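PDB 5A7V: putative glycosidase ph117-related from Bacteroides thetaiotaomicron, which probably acts on beta-mannosidic linkages as a GH130 family enzyme and binds mannose in a central pocket. Local coordinates for residues 275-289 with 344-356. Residues are numbered along the deposited sequence; the frame is centred on the assembly and turned at random.
Sequences PPAIYTPKGIVLLYN and DGTVFIEGMVYYK. With MAN (alpha-D-mannopyranose), chain E.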
ATOM      1  N   PRO A 275       0.648   3.505  -1.749  1.00  8.31           N
ATOM      2  CA  PRO A 275      -0.461   4.258  -1.148  1.00  9.30           C
ATOM      3  C   PRO A 275      -1.307   4.959  -2.226  1.00  9.53           C
ATOM      4  O   PRO A 275      -0.995   4.916  -3.409  1.00  8.86           O
ATOM      5  CB  PRO A 275       0.246   5.292  -0.283  1.00  9.96           C
ATOM      6  CG  PRO A 275       1.590   5.464  -0.905  1.00 11.39           C
ATOM      7  CD  PRO A 275       1.959   4.168  -1.526  1.00  9.46           C
ATOM      8  N   PRO A 276      -2.399   5.649  -1.826  1.00  9.01           N
ATOM      9  CA  PRO A 276      -3.178   6.476  -2.783  1.00  8.70           C
ATOM     10  C   PRO A 276      -2.281   7.462  -3.573  1.00  8.87           C
ATOM     11  O   PRO A 276      -1.286   7.984  -3.029  1.00  8.79           O
ATOM     12  CB  PRO A 276      -4.169   7.174  -1.853  1.00  9.36           C
ATOM     13  CG  PRO A 276      -4.371   6.195  -0.734  1.00  8.73           C
ATOM     14  CD  PRO A 276      -3.008   5.606  -0.493  1.00  9.28           C
ATOM     15  N   ALA A 277      -2.605   7.645  -4.851  1.00  8.65           N
ATOM     16  CA  ALA A 277      -1.862   8.567  -5.697  1.00  9.01           C
ATOM     17  C   ALA A 277      -2.188  10.015  -5.341  1.00  8.89           C
ATOM     18  O   ALA A 277      -3.280  10.288  -4.814  1.00 10.00           O
ATOM     19  CB  ALA A 277      -2.131   8.291  -7.119  1.00  9.32           C
ATOM     20  N   ILE A 278      -1.288  10.964  -5.613  1.00  8.46           N
ATOM     21  CA  ILE A 278      -1.407  12.344  -5.180  1.00  8.80           C
ATOM     22  C   ILE A 278      -1.255  13.312  -6.336  1.00  8.82           C
ATOM     23  O   ILE A 278      -0.234  13.337  -7.020  1.00  9.62           O
ATOM     24  CB  ILE A 278      -0.394  12.707  -4.076  1.00 10.00           C
ATOM     25  CG1 ILE A 278      -0.474  11.725  -2.915  1.00 11.08           C
ATOM     26  CG2 ILE A 278      -0.603  14.140  -3.601  1.00 11.07           C
ATOM     27  CD1 ILE A 278       0.707  11.806  -1.952  1.00 10.50           C
ATOM     28  N   TYR A 279      -2.285  14.152  -6.523  1.00  9.94           N
ATOM     29  CA  TYR A 279      -2.299  15.189  -7.533  1.00 10.77           C
ATOM     30  C   TYR A 279      -1.489  16.405  -7.026  1.00 10.96           C
ATOM     31  O   TYR A 279      -1.808  16.931  -5.971  1.00 13.40           O
ATOM     32  CB  TYR A 279      -3.753  15.580  -7.791  1.00 11.20           C
ATOM     33  CG  TYR A 279      -3.978  16.543  -8.941  1.00 12.46           C
ATOM     34  CD1 TYR A 279      -3.863  17.918  -8.752  1.00 15.11           C
ATOM     35  CD2 TYR A 279      -4.288  16.075 -10.202  1.00 13.78           C
ATOM     36  CE1 TYR A 279      -4.084  18.801  -9.808  1.00 17.18           C
ATOM     37  CE2 TYR A 279      -4.532  16.944 -11.267  1.00 15.86           C
ATOM     38  CZ  TYR A 279      -4.411  18.297 -11.069  1.00 16.53           C
ATOM     39  OH  TYR A 279      -4.635  19.166 -12.113  1.00 21.64           O
ATOM     40  N   THR A 280      -0.455  16.827  -7.763  1.00 11.36           N
ATOM     41  CA  THR A 280       0.468  17.889  -7.368  1.00 12.28           C
ATOM     42  C   THR A 280       0.578  18.891  -8.535  1.00 13.42           C
ATOM     43  O   THR A 280       0.153  18.571  -9.665  1.00 13.74           O
ATOM     44  CB  THR A 280       1.900  17.343  -7.066  1.00 13.26           C
ATOM     45  OG1 THR A 280       2.610  17.139  -8.303  1.00 12.81           O
ATOM     46  CG2 THR A 280       1.863  16.120  -6.206  1.00 13.69           C
ATOM     47  N   PRO A 281       1.226  20.057  -8.303  1.00 14.67           N
ATOM     48  CA  PRO A 281       1.374  21.016  -9.409  1.00 16.95           C
ATOM     49  C   PRO A 281       2.276  20.562 -10.550  1.00 16.17           C
ATOM     50  O   PRO A 281       2.270  21.211 -11.592  1.00 18.45           O
ATOM     51  CB  PRO A 281       1.955  22.271  -8.748  1.00 19.81           C
ATOM     52  CG  PRO A 281       2.240  21.937  -7.357  1.00 23.06           C
ATOM     53  CD  PRO A 281       1.579  20.643  -7.006  1.00 16.88           C
ATOM     54  N   LYS A 282       3.080  19.515 -10.351  1.00 15.09           N
ATOM     55  CA  LYS A 282       3.928  18.988 -11.410  1.00 14.82           C
ATOM     56  C   LYS A 282       3.323  17.787 -12.128  1.00 13.75           C
ATOM     57  O   LYS A 282       3.896  17.286 -13.098  1.00 15.00           O
ATOM     58  CB  LYS A 282       5.323  18.609 -10.861  1.00 17.16           C
ATOM     59  CG  LYS A 282       6.076  19.755 -10.241  1.00 20.64           C
ATOM     60  CD  LYS A 282       6.313  20.903 -11.191  1.00 24.34           C
ATOM     61  CE  LYS A 282       7.085  22.020 -10.526  1.00 31.07           C
ATOM     62  NZ  LYS A 282       7.164  23.227 -11.399  1.00 39.94           N
ATOM     63  N   GLY A 283       2.186  17.299 -11.642  1.00 12.25           N
ATOM     64  CA  GLY A 283       1.638  16.053 -12.155  1.00 11.27           C
ATOM     65  C   GLY A 283       1.123  15.169 -11.043  1.00 10.12           C
ATOM     66  O   GLY A 283       1.141  15.538  -9.840  1.00 12.02           O
ATOM     67  N   ILE A 284       0.635  14.007 -11.419  1.00  9.75           N
ATOM     68  CA  ILE A 284       0.134  13.050 -10.473  1.00  9.10           C
ATOM     69  C   ILE A 284       1.280  12.101 -10.090  1.00  8.70           C
ATOM     70  O   ILE A 284       1.944  11.522 -10.984  1.00  9.55           O
ATOM     71  CB  ILE A 284      -1.034  12.237 -11.075  1.00  9.71           C
ATOM     72  CG1 ILE A 284      -2.220  13.179 -11.262  1.00 10.04           C
ATOM     73  CG2 ILE A 284      -1.373  11.042 -10.216  1.00  9.81           C
ATOM     74  CD1 ILE A 284      -3.269  12.631 -12.220  1.00 12.18           C
ATOM     75  N   VAL A 285       1.516  11.970  -8.787  1.00  7.72           N
ATOM     76  CA  VAL A 285       2.586  11.079  -8.293  1.00  8.29           C
ATOM     77  C   VAL A 285       1.967   9.777  -7.784  1.00  8.29           C
ATOM     78  O   VAL A 285       1.095   9.797  -6.893  1.00  9.00           O
ATOM     79  CB  VAL A 285       3.420  11.738  -7.207  1.00  8.76           C
ATOM     80  CG1 VAL A 285       4.494  10.780  -6.738  1.00  9.54           C
ATOM     81  CG2 VAL A 285       4.055  13.015  -7.738  1.00 10.41           C
ATOM     82  N   LEU A 286       2.454   8.666  -8.332  1.00  8.01           N
ATOM     83  CA  LEU A 286       2.144   7.339  -7.857  1.00  8.34           C
ATOM     84  C   LEU A 286       3.390   6.823  -7.141  1.00  8.18           C
ATOM     85  O   LEU A 286       4.465   6.602  -7.779  1.00  9.06           O
ATOM     86  CB  LEU A 286       1.819   6.390  -9.012  1.00  8.83           C
ATOM     87  CG  LEU A 286       1.557   4.937  -8.629  1.00  9.14           C
ATOM     88  CD1 LEU A 286       0.334   4.752  -7.725  1.00 10.00           C
ATOM     89  CD2 LEU A 286       1.463   4.036  -9.816  1.00 11.44           C
ATOM     90  N   LEU A 287       3.291   6.631  -5.825  1.00  7.52           N
ATOM     91  CA  LEU A 287       4.386   6.004  -5.039  1.00  7.54           C
ATOM     92  C   LEU A 287       4.095   4.504  -5.064  1.00  8.01           C
ATOM     93  O   LEU A 287       2.959   4.057  -4.867  1.00  8.87           O
ATOM     94  CB  LEU A 287       4.440   6.603  -3.633  1.00  8.95           C
ATOM     95  CG  LEU A 287       4.629   8.124  -3.548  1.00  9.33           C
ATOM     96  CD1 LEU A 287       3.319   8.911  -3.497  1.00 10.06           C
ATOM     97  CD2 LEU A 287       5.450   8.501  -2.322  1.00 10.88           C
ATOM     98  N   TYR A 288       5.134   3.696  -5.375  1.00  7.91           N
ATOM     99  CA  TYR A 288       4.912   2.279  -5.668  1.00  7.89           C
ATOM    100  C   TYR A 288       6.076   1.423  -5.126  1.00  7.31           C
ATOM    101  O   TYR A 288       7.079   1.973  -4.659  1.00  8.49           O
ATOM    102  CB  TYR A 288       4.667   2.019  -7.163  1.00  8.06           C
ATOM    103  CG  TYR A 288       5.852   2.257  -8.079  1.00  7.92           C
ATOM    104  CD1 TYR A 288       6.168   3.493  -8.557  1.00  8.69           C
ATOM    105  CD2 TYR A 288       6.654   1.172  -8.452  1.00  8.49           C
ATOM    106  CE1 TYR A 288       7.281   3.690  -9.376  1.00  7.88           C
ATOM    107  CE2 TYR A 288       7.764   1.358  -9.259  1.00  8.58           C
ATOM    108  CZ  TYR A 288       8.076   2.612  -9.741  1.00  7.98           C
ATOM    109  OH  TYR A 288       9.162   2.846 -10.552  1.00  8.80           O
ATOM    110  N   ASN A 289       5.862   0.124  -5.214  1.00  7.31           N
ATOM    111  CA  ASN A 289       6.801  -0.885  -4.719  1.00  7.87           C
ATOM    112  C   ASN A 289       7.417  -1.645  -5.870  1.00  7.68           C
ATOM    113  O   ASN A 289       6.719  -2.240  -6.667  1.00 10.32           O
ATOM    114  CB  ASN A 289       6.005  -1.823  -3.795  1.00  9.02           C
ATOM    115  CG  ASN A 289       5.496  -1.088  -2.573  1.00  8.13           C
ATOM    116  OD1 ASN A 289       6.263  -0.681  -1.732  1.00  8.85           O
ATOM    117  ND2 ASN A 289       4.157  -0.887  -2.489  1.00  9.75           N
ATOM    118  N   ASP A 344      13.678 -12.061   1.850  1.00 10.77           N
ATOM    119  CA  ASP A 344      14.501 -11.178   1.031  1.00 11.60           C
ATOM    120  C   ASP A 344      14.323  -9.677   1.339  1.00 10.32           C
ATOM    121  O   ASP A 344      15.034  -8.861   0.759  1.00 11.94           O
ATOM    122  CB  ASP A 344      14.250 -11.462  -0.452  1.00 12.39           C
ATOM    123  CG  ASP A 344      14.623 -12.916  -0.840  1.00 12.85           C
ATOM    124  OD1 ASP A 344      15.780 -13.314  -0.603  1.00 16.06           O
ATOM    125  OD2 ASP A 344      13.759 -13.676  -1.387  1.00 15.49           O
ATOM    126  N   GLY A 345      13.359  -9.325   2.225  1.00  9.38           N
ATOM    127  CA  GLY A 345      13.194  -7.975   2.680  1.00 10.18           C
ATOM    128  C   GLY A 345      12.165  -7.144   1.934  1.00  9.28           C
ATOM    129  O   GLY A 345      12.041  -7.264   0.732  1.00  8.92           O
ATOM    130  N   THR A 346      11.444  -6.287   2.671  1.00  9.13           N
ATOM    131  CA  THR A 346      10.562  -5.273   2.041  1.00  8.26           C
ATOM    132  C   THR A 346      10.568  -4.023   2.870  1.00  8.74           C
ATOM    133  O   THR A 346      10.646  -4.102   4.118  1.00  9.09           O
ATOM    134  CB  THR A 346       9.068  -5.711   1.905  1.00  9.68           C
ATOM    135  OG1 THR A 346       8.456  -5.586   3.197  1.00 10.20           O
ATOM    136  CG2 THR A 346       8.861  -7.090   1.341  1.00  9.90           C
ATOM    137  N   VAL A 347      10.329  -2.888   2.193  1.00  8.42           N
ATOM    138  CA  VAL A 347       9.667  -1.723   2.789  1.00  8.20           C
ATOM    139  C   VAL A 347       8.438  -1.482   1.913  1.00  8.75           C
ATOM    140  O   VAL A 347       8.498  -0.771   0.896  1.00 10.81           O
ATOM    141  CB  VAL A 347      10.570  -0.486   2.945  1.00  9.13           C
ATOM    142  CG1 VAL A 347      11.575  -0.722   4.065  1.00  9.77           C
ATOM    143  CG2 VAL A 347      11.302  -0.105   1.657  1.00  9.64           C
ATOM    144  N   PHE A 348       7.333  -2.145   2.253  1.00  7.97           N
ATOM    145  CA  PHE A 348       6.165  -2.200   1.361  1.00  8.24           C
ATOM    146  C   PHE A 348       5.243  -1.013   1.683  1.00  7.84           C
ATOM    147  O   PHE A 348       4.504  -1.039   2.662  1.00  8.32           O
ATOM    148  CB  PHE A 348       5.439  -3.528   1.510  1.00  8.56           C
ATOM    149  CG  PHE A 348       4.454  -3.798   0.420  1.00  8.45           C
ATOM    150  CD1 PHE A 348       4.861  -4.283  -0.828  1.00 10.00           C
ATOM    151  CD2 PHE A 348       3.088  -3.484   0.608  1.00  9.85           C
ATOM    152  CE1 PHE A 348       3.965  -4.473  -1.848  1.00  9.86           C
ATOM    153  CE2 PHE A 348       2.202  -3.702  -0.413  1.00 11.24           C
ATOM    154  CZ  PHE A 348       2.603  -4.188  -1.626  1.00 10.68           C
ATOM    155  N   ILE A 349       5.382   0.055   0.894  1.00  7.75           N
ATOM    156  CA  ILE A 349       4.716   1.302   1.195  1.00  7.83           C
ATOM    157  C   ILE A 349       3.253   1.251   0.822  1.00  8.53           C
ATOM    158  O   ILE A 349       2.884   0.772  -0.245  1.00  8.39           O
ATOM    159  CB  ILE A 349       5.471   2.491   0.583  1.00  8.49           C
ATOM    160  CG1 ILE A 349       5.535   2.450  -0.946  1.00  9.43           C
ATOM    161  CG2 ILE A 349       6.855   2.645   1.202  1.00  9.77           C
ATOM    162  CD1 ILE A 349       5.782   3.798  -1.595  1.00  9.22           C
ATOM    163  N   GLU A 350       2.421   1.771   1.743  1.00  8.55           N
ATOM    164  CA  GLU A 350       1.002   1.495   1.612  1.00  8.76           C
ATOM    165  C   GLU A 350       0.088   2.546   2.245  1.00  8.58           C
ATOM    166  O   GLU A 350      -1.087   2.623   1.808  1.00  8.76           O
ATOM    167  CB  GLU A 350       0.721   0.125   2.187  1.00  9.26           C
ATOM    168  CG  GLU A 350      -0.637  -0.456   1.875  1.00  9.55           C
ATOM    169  CD  GLU A 350      -0.742  -1.919   2.246  1.00 10.09           C
ATOM    170  OE1 GLU A 350       0.239  -2.682   2.104  1.00 12.42           O
ATOM    171  OE2 GLU A 350      -1.840  -2.412   2.649  1.00 10.88           O
ATOM    172  N   GLY A 351       0.551   3.304   3.226  1.00  8.24           N
ATOM    173  CA  GLY A 351      -0.267   4.350   3.834  1.00  9.43           C
ATOM    174  C   GLY A 351       0.476   5.670   3.896  1.00  9.20           C
ATOM    175  O   GLY A 351       1.708   5.672   4.101  1.00  9.40           O
ATOM    176  N   MET A 352      -0.243   6.786   3.739  1.00  9.51           N
ATOM    177  CA  MET A 352       0.361   8.088   3.893  1.00  9.66           C
ATOM    178  C   MET A 352      -0.668   9.016   4.517  1.00  9.14           C
ATOM    179  O   MET A 352      -1.846   8.994   4.092  1.00 12.43           O
ATOM    180  CB  MET A 352       0.781   8.717   2.563  1.00 11.95           C
ATOM    181  CG  MET A 352       1.943   8.103   1.915  1.00 12.25           C
ATOM    182  SD  MET A 352       2.300   8.834   0.289  1.00 12.21           S
ATOM    183  CE  MET A 352       3.043  10.434   0.611  1.00 13.28           C
ATOM    184  N   VAL A 353      -0.229   9.846   5.435  1.00  9.55           N
ATOM    185  CA  VAL A 353      -1.145  10.854   6.033  1.00  9.86           C
ATOM    186  C   VAL A 353      -0.432  12.197   6.010  1.00 10.46           C
ATOM    187  O   VAL A 353       0.710  12.304   6.443  1.00 10.84           O
ATOM    188  CB  VAL A 353      -1.596  10.513   7.475  1.00 10.93           C
ATOM    189  CG1 VAL A 353      -2.784  11.395   7.875  1.00 11.50           C
ATOM    190  CG2 VAL A 353      -1.979   9.058   7.627  1.00 12.41           C
ATOM    191  N   TYR A 354      -1.126  13.233   5.528  1.00 10.19           N
ATOM    192  CA  TYR A 354      -0.667  14.611   5.625  1.00 10.42           C
ATOM    193  C   TYR A 354      -1.208  15.121   6.951  1.00 10.61           C
ATOM    194  O   TYR A 354      -2.440  15.246   7.105  1.00 13.07           O
ATOM    195  CB  TYR A 354      -1.158  15.448   4.431  1.00 11.72           C
ATOM    196  CG  TYR A 354      -0.586  16.842   4.429  1.00 11.88           C
ATOM    197  CD1 TYR A 354       0.787  17.059   4.374  1.00 11.98           C
ATOM    198  CD2 TYR A 354      -1.410  17.965   4.463  1.00 13.52           C
ATOM    199  CE1 TYR A 354       1.322  18.336   4.372  1.00 13.26           C
ATOM    200  CE2 TYR A 354      -0.892  19.253   4.471  1.00 14.19           C
ATOM    201  CZ  TYR A 354       0.477  19.449   4.434  1.00 13.71           C
ATOM    202  OH  TYR A 354       0.956  20.719   4.462  1.00 16.01           O
ATOM    203  N   TYR A 355      -0.328  15.375   7.897  1.00 11.19           N
ATOM    204  CA  TYR A 355      -0.694  15.614   9.281  1.00 12.87           C
ATOM    205  C   TYR A 355       0.316  16.537   9.911  1.00 12.01           C
ATOM    206  O   TYR A 355       1.519  16.338   9.705  1.00 12.79           O
ATOM    207  CB  TYR A 355      -0.733  14.283  10.029  1.00 13.19           C
ATOM    208  CG  TYR A 355      -1.210  14.306  11.475  1.00 14.07           C
ATOM    209  CD1 TYR A 355      -2.518  14.596  11.775  1.00 17.18           C
ATOM    210  CD2 TYR A 355      -0.376  13.935  12.516  1.00 15.43           C
ATOM    211  CE1 TYR A 355      -2.989  14.564  13.085  1.00 19.40           C
ATOM    212  CE2 TYR A 355      -0.841  13.856  13.820  1.00 17.26           C
ATOM    213  CZ  TYR A 355      -2.144  14.190  14.106  1.00 17.97           C
ATOM    214  OH  TYR A 355      -2.592  14.118  15.389  1.00 22.91           O
ATOM    215  N   LYS A 356      -0.130  17.561  10.642  1.00 14.08           N
ATOM    216  CA  LYS A 356       0.820  18.522  11.222  1.00 15.78           C
ATOM    217  C   LYS A 356       1.804  19.092  10.177  1.00 13.82           C
ATOM    218  O   LYS A 356       2.988  19.321  10.459  1.00 16.17           O
ATOM    219  CB  LYS A 356       1.553  17.900  12.421  1.00 19.72           C
ATOM    220  CG  LYS A 356       0.591  17.495  13.516  1.00 23.31           C
ATOM    221  CD  LYS A 356       1.335  16.968  14.730  1.00 28.10           C
ATOM    222  CE  LYS A 356       0.378  16.712  15.887  1.00 36.73           C
ATOM    223  NZ  LYS A 356       1.077  16.191  17.114  1.00 41.61           N
TER
HETATM  224  C1  MAN E1386       3.007  -9.066  -2.850  1.00 14.34           C
HETATM  225  C2  MAN E1386       2.413  -7.869  -2.077  1.00 14.18           C
HETATM  226  C3  MAN E1386       2.306  -8.023  -0.548  1.00 13.00           C
HETATM  227  C4  MAN E1386       3.576  -8.667   0.039  1.00 12.88           C
HETATM  228  C5  MAN E1386       4.620  -9.020  -1.036  1.00 15.05           C
HETATM  229  C6  MAN E1386       5.816  -9.814  -0.462  1.00 15.04           C
HETATM  230  O1  MAN E1386       3.619  -8.652  -4.189  1.00 14.66           O
HETATM  231  O2  MAN E1386       1.105  -7.670  -2.630  1.00 16.79           O
HETATM  232  O3  MAN E1386       1.215  -8.834  -0.156  1.00 12.61           O
HETATM  233  O4  MAN E1386       4.067  -7.758   1.002  1.00 12.37           O
HETATM  234  O5  MAN E1386       3.932  -9.827  -2.043  1.00 13.86           O
HETATM  235  O6  MAN E1386       5.352 -11.069   0.052  1.00 13.68           O
HETATM  236  O   HOH W   1       8.929  -1.532  -1.828  1.00 12.40           O
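The carboxamide of N289 grips the backbone of I349 at both ends. OD1 of N289 accepts from I349 N at 2.9 Å on a lone pair in the carbonyl plane, while ND2 of N289 donates to I349 O at 3.1 Å along a nearly straight line (174°). The second bond also lies in the amide plane, so the pair fixes the rotation of the carboxamide. Held this way, it lies stacked on the ring of F348, the two planes 11° apart, with ND2 3.6 Å above the ring centre. Mannose covers the opposite face of the same ring, its C2 3.7 Å from F348 CZ; the phenyl group is thus sandwiched between amide and sugar, and N289 backs a wall of the ligand pocket from the second shell. A water donates to both OD1 of N289 and the carbonyl oxygen of V347, bridging two acceptors that cannot bond each other.

Beyond the amide the contact turns apolar. With chi1 at 63°, I349 lays CG1 against N289 OD1 (3.3 Å), and CD1 goes on to L287 CB and the ring of P275. M352 sets SD against P275 CG (3.6 Å) and L287 CD1, and the bend at chi3 carries CE to I278 CD1 (3.7 Å). P275 also lies close over the backbone, its CA making a CA-H...O contact with E350 O, in the classic beta bulge that E350 and G351 form against strand 358-365.

These interactions join two sheets packed round the central sugar site, an arrangement consistent with the five-bladed beta-propeller of GH130 enzymes. Strand 283-291 pairs with strands 270-280 and 306-314, and strand 347-355 with strand 358-365; F348 and E350 also touch N78 on strand 75-84.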